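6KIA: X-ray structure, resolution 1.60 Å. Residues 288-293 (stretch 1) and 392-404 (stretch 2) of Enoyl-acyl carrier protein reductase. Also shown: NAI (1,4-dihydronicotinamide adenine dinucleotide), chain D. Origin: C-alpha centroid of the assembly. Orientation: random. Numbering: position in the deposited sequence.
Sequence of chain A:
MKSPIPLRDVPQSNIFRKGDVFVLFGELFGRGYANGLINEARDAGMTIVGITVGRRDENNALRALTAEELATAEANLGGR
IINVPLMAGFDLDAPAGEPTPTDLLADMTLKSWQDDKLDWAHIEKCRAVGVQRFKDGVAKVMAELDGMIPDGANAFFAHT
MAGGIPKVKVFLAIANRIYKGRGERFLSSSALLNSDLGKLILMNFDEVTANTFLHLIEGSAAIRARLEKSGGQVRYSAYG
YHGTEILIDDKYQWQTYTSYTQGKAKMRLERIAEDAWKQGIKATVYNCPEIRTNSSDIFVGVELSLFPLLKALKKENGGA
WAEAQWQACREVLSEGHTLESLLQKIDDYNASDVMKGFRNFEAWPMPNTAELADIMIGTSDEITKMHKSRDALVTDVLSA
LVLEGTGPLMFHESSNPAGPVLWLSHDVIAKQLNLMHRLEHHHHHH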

# COMPACT_ATOMS: atom_id res chain seq x y z
N CYS A 288 3.63 -6.14 -2.76
CA CYS A 288 2.57 -7.04 -2.27
C CYS A 288 1.38 -7.14 -3.20
O CYS A 288 1.19 -6.27 -4.05
N PRO A 289 0.54 -8.17 -3.03
CA PRO A 289 -0.61 -8.32 -3.95
C PRO A 289 -1.71 -7.26 -3.85
O PRO A 289 -1.85 -6.57 -2.85
N GLU A 290 -2.51 -7.19 -4.91
CA GLU A 290 -3.75 -6.43 -4.92
C GLU A 290 -4.70 -6.97 -3.86
O GLU A 290 -5.01 -8.18 -3.84
N ILE A 291 -5.19 -6.08 -2.99
CA ILE A 291 -6.23 -6.44 -2.04
C ILE A 291 -7.20 -5.28 -1.90
O ILE A 291 -7.02 -4.23 -2.51
N ARG A 292 -8.28 -5.48 -1.14
CA ARG A 292 -9.18 -4.37 -0.87
C ARG A 292 -8.96 -3.80 0.53
O ARG A 292 -9.14 -4.49 1.55
N THR A 293 -8.50 -2.55 0.56
CA THR A 293 -8.29 -1.77 1.77
C THR A 293 -8.92 -0.40 1.60
O THR A 293 -9.50 -0.10 0.55
N ALA A 392 -20.69 -8.72 2.04
CA ALA A 392 -19.96 -9.92 2.42
C ALA A 392 -19.42 -10.57 1.15
O ALA A 392 -20.09 -11.36 0.48
N LEU A 393 -18.18 -10.21 0.82
CA LEU A 393 -17.58 -10.57 -0.46
C LEU A 393 -16.49 -11.61 -0.32
O LEU A 393 -15.79 -11.68 0.69
N VAL A 394 -16.32 -12.39 -1.38
CA VAL A 394 -15.19 -13.29 -1.49
C VAL A 394 -13.86 -12.52 -1.28
O VAL A 394 -12.93 -13.01 -0.61
N THR A 395 -13.79 -11.32 -1.85
CA THR A 395 -12.56 -10.54 -1.72
C THR A 395 -12.29 -10.11 -0.28
O THR A 395 -11.15 -9.83 0.05
N ASP A 396 -13.33 -10.00 0.54
CA ASP A 396 -13.12 -9.71 1.98
C ASP A 396 -12.32 -10.86 2.62
O ASP A 396 -11.30 -10.65 3.32
N VAL A 397 -12.79 -12.09 2.39
CA VAL A 397 -12.13 -13.27 2.91
C VAL A 397 -10.68 -13.32 2.40
O VAL A 397 -9.73 -13.49 3.18
N LEU A 398 -10.51 -13.13 1.09
CA LEU A 398 -9.18 -13.30 0.51
C LEU A 398 -8.20 -12.17 0.90
O LEU A 398 -7.01 -12.44 1.12
N SER A 399 -8.70 -10.94 1.00
CA SER A 399 -7.86 -9.82 1.43
C SER A 399 -7.38 -10.08 2.85
O SER A 399 -6.20 -9.86 3.13
N ALA A 400 -8.27 -10.55 3.73
CA ALA A 400 -7.80 -10.90 5.10
C ALA A 400 -6.73 -12.00 5.08
O ALA A 400 -5.79 -11.97 5.89
N LEU A 401 -6.87 -12.98 4.18
CA LEU A 401 -5.84 -14.02 4.07
C LEU A 401 -4.48 -13.44 3.65
O LEU A 401 -3.42 -13.84 4.16
N VAL A 402 -4.50 -12.50 2.71
CA VAL A 402 -3.25 -11.90 2.25
C VAL A 402 -2.60 -11.07 3.38
O VAL A 402 -1.38 -11.11 3.53
N LEU A 403 -3.39 -10.35 4.17
CA LEU A 403 -2.82 -9.69 5.37
C LEU A 403 -2.09 -10.70 6.26
O LEU A 403 -0.90 -10.49 6.69
N GLU A 404 -2.83 -11.77 6.54
CA GLU A 404 -2.36 -12.84 7.42
C GLU A 404 -1.07 -13.49 6.92
O GLU A 404 -0.18 -13.81 7.72

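What ties the extended loop 288-293 to the helix of 392-404? S399 is the centre, with S399 CA 5.1 Å from I291 CA. Its side chain points toward the loop with chi1 m (-66°), which lets OG donate to T395 O, one turn back, with S399 OG to T395 O at 2.8 Å. The same oxygen accepts from the loop backbone: R292 N to S399 OG is 3.0 Å and almost linear at 177°. The serine hydroxyl thus relays between helix and loop, close enough to pack against I291 as well, with I291 CB to S399 OG at 3.6 Å.

How does I291 fill the space beside this bond? Its CA-to-CB bond points toward the helix, and chi1 p (57°) with chi2 t (169°) sends the two branches to different neighbours. I291 CG2 lies 3.6 Å from V402 CB, while I291 CD1 reaches L403 CD1 at 3.4 Å. L403 starts sideways, but its off-well chi1 of -97° and chi2 p bring its end nearer. V402, chi1 t, also meets the proline ring, P289 CD to V402 CG1 being 4.1 Å.

Where does the long side chain of R292 go? With chi1 m, chi2 t and chi3 p it runs along the first helical turn, R292 CD passing 3.4 Å from T395 OG1. D396 OD1 lies near the guanidinium plane at its edge, but R292 NH1 to D396 OD1 is 4.2 Å, too long for a salt bridge. D396, chi1 m, has another task: D396 OD2 accepts from L393 N at 3.0 Å, securing the residue that precedes the helix.

What else does the loop hold? The dinucleotide NAI: I291 N donates to NAI O7N at 3.1 Å, and T293 OG1, chi1 p, donates to NAI O2N at 2.6 Å. I291 therefore offers its backbone to the cofactor and its side chain to the helix.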

# COMPACT_ATOMS: atom_id res chain seq x y z
CB CYS A 288 2.10 -6.57 -0.89
SG CYS A 288 3.38 -6.77 0.42
CB PRO A 289 -1.22 -9.66 -3.53
CG PRO A 289 -0.11 -10.40 -2.92
CD PRO A 289 0.68 -9.36 -2.17
CB GLU A 290 -4.42 -6.54 -6.30
CG GLU A 290 -3.55 -6.17 -7.50
CD GLU A 290 -2.68 -7.33 -8.02
OE1 GLU A 290 -2.64 -8.43 -7.42
OE2 GLU A 290 -2.03 -7.14 -9.06
CB ILE A 291 -5.66 -6.83 -0.66
CG1 ILE A 291 -4.81 -5.71 -0.07
CG2 ILE A 291 -4.82 -8.12 -0.73
CD1 ILE A 291 -4.49 -5.98 1.38
CB ARG A 292 -10.63 -4.79 -1.08
CG ARG A 292 -10.89 -5.08 -2.55
CD ARG A 292 -12.37 -5.31 -2.84
NE ARG A 292 -13.10 -4.06 -3.04
CZ ARG A 292 -13.96 -3.55 -2.16
NH1 ARG A 292 -14.21 -4.19 -1.02
NH2 ARG A 292 -14.58 -2.41 -2.42
CB THR A 293 -6.79 -1.54 2.04
OG1 THR A 293 -6.29 -0.69 1.02
CG2 THR A 293 -6.00 -2.83 2.09
CB ALA A 392 -20.85 -10.89 3.19
CB LEU A 393 -16.98 -9.32 -1.11
CG LEU A 393 -17.91 -8.15 -1.37
CD1 LEU A 393 -17.09 -6.93 -1.77
CD2 LEU A 393 -18.97 -8.52 -2.43
CB VAL A 394 -15.19 -14.01 -2.86
CG1 VAL A 394 -13.89 -14.73 -3.09
CG2 VAL A 394 -16.37 -15.02 -2.93
CB THR A 395 -12.54 -9.30 -2.62
OG1 THR A 395 -13.66 -8.46 -2.31
CG2 THR A 395 -12.58 -9.71 -4.10
CB ASP A 396 -14.45 -9.52 2.74
CG ASP A 396 -15.28 -8.35 2.25
OD1 ASP A 396 -14.73 -7.40 1.64
OD2 ASP A 396 -16.51 -8.35 2.51
CB VAL A 397 -12.88 -14.58 2.49
CG1 VAL A 397 -12.16 -15.78 3.00
CG2 VAL A 397 -14.31 -14.55 3.04
CB LEU A 398 -9.27 -13.42 -1.01
CG LEU A 398 -10.04 -14.65 -1.55
CD1 LEU A 398 -10.05 -14.61 -3.07
CD2 LEU A 398 -9.42 -15.94 -1.01
CB SER A 399 -8.61 -8.50 1.35
OG SER A 399 -8.93 -8.15 0.01
CB ALA A 400 -8.97 -11.32 5.99
CB LEU A 401 -6.30 -15.09 3.08
CG LEU A 401 -7.45 -16.00 3.52
CD1 LEU A 401 -7.54 -17.20 2.56
CD2 LEU A 401 -7.29 -16.50 4.95
CB VAL A 402 -3.46 -11.02 0.98
CG1 VAL A 402 -2.16 -10.30 0.62
CG2 VAL A 402 -3.89 -11.90 -0.18
CB LEU A 403 -3.93 -8.99 6.18
CG LEU A 403 -4.15 -7.50 5.98
CD1 LEU A 403 -4.27 -7.12 4.53
CD2 LEU A 403 -5.35 -7.01 6.84
CB GLU A 404 -3.47 -13.91 7.56
CG GLU A 404 -3.11 -15.09 8.43
CD GLU A 404 -4.29 -16.02 8.65
OE1 GLU A 404 -5.39 -15.76 8.11
OE2 GLU A 404 -4.13 -17.01 9.40
PA NAI D . -4.53 2.08 4.35
O1A NAI D . -4.90 1.25 5.55
O2A NAI D . -5.49 3.19 3.96
O5B NAI D . -3.06 2.64 4.60
C5B NAI D . -2.68 3.88 4.06
C4B NAI D . -1.44 4.29 4.90
O4B NAI D . -0.90 5.58 4.24
C3B NAI D . -1.73 4.56 6.12
O3B NAI D . -0.69 4.07 7.07
C2B NAI D . -1.81 6.22 6.17
O2B NAI D . -1.68 6.67 7.57
C1B NAI D . -0.85 6.59 5.40
N9A NAI D . -1.16 7.86 4.72
C8A NAI D . -2.06 8.26 3.81
N7A NAI D . -1.87 9.55 3.57
C5A NAI D . -0.84 9.97 4.34
C6A NAI D . -0.30 11.24 4.43
N6A NAI D . -0.59 12.49 3.79
N1A NAI D . 0.73 11.43 5.27
C2A NAI D . 1.22 10.39 6.02
N3A NAI D . 0.67 9.12 5.93
C4A NAI D . -0.38 8.93 5.07
O3 NAI D . -4.38 1.14 3.00
PN NAI D . -3.22 0.09 2.59
O1N NAI D . -3.07 -0.95 3.65
O2N NAI D . -3.69 -0.45 1.25
O5D NAI D . -1.87 0.93 2.43
C5D NAI D . -0.70 0.60 3.15
C4D NAI D . 0.44 0.40 2.13
O4D NAI D . 0.21 -0.70 1.44
C3D NAI D . 0.45 1.54 1.11
O3D NAI D . 1.72 2.05 0.92
C2D NAI D . -0.00 0.80 -0.17
O2D NAI D . 0.41 1.58 -1.35
C1D NAI D . 0.56 -0.38 -0.07
N1N NAI D . -0.05 -1.40 -0.92
C2N NAI D . -1.42 -1.53 -1.04
C3N NAI D . -1.96 -2.48 -1.91
C7N NAI D . -3.47 -2.67 -2.04
O7N NAI D . -3.95 -3.26 -3.01
N7N NAI D . -4.31 -2.17 -1.02
C4N NAI D . -1.15 -3.32 -2.66
C5N NAI D . 0.24 -3.22 -2.49
C6N NAI D . 0.77 -2.26 -1.63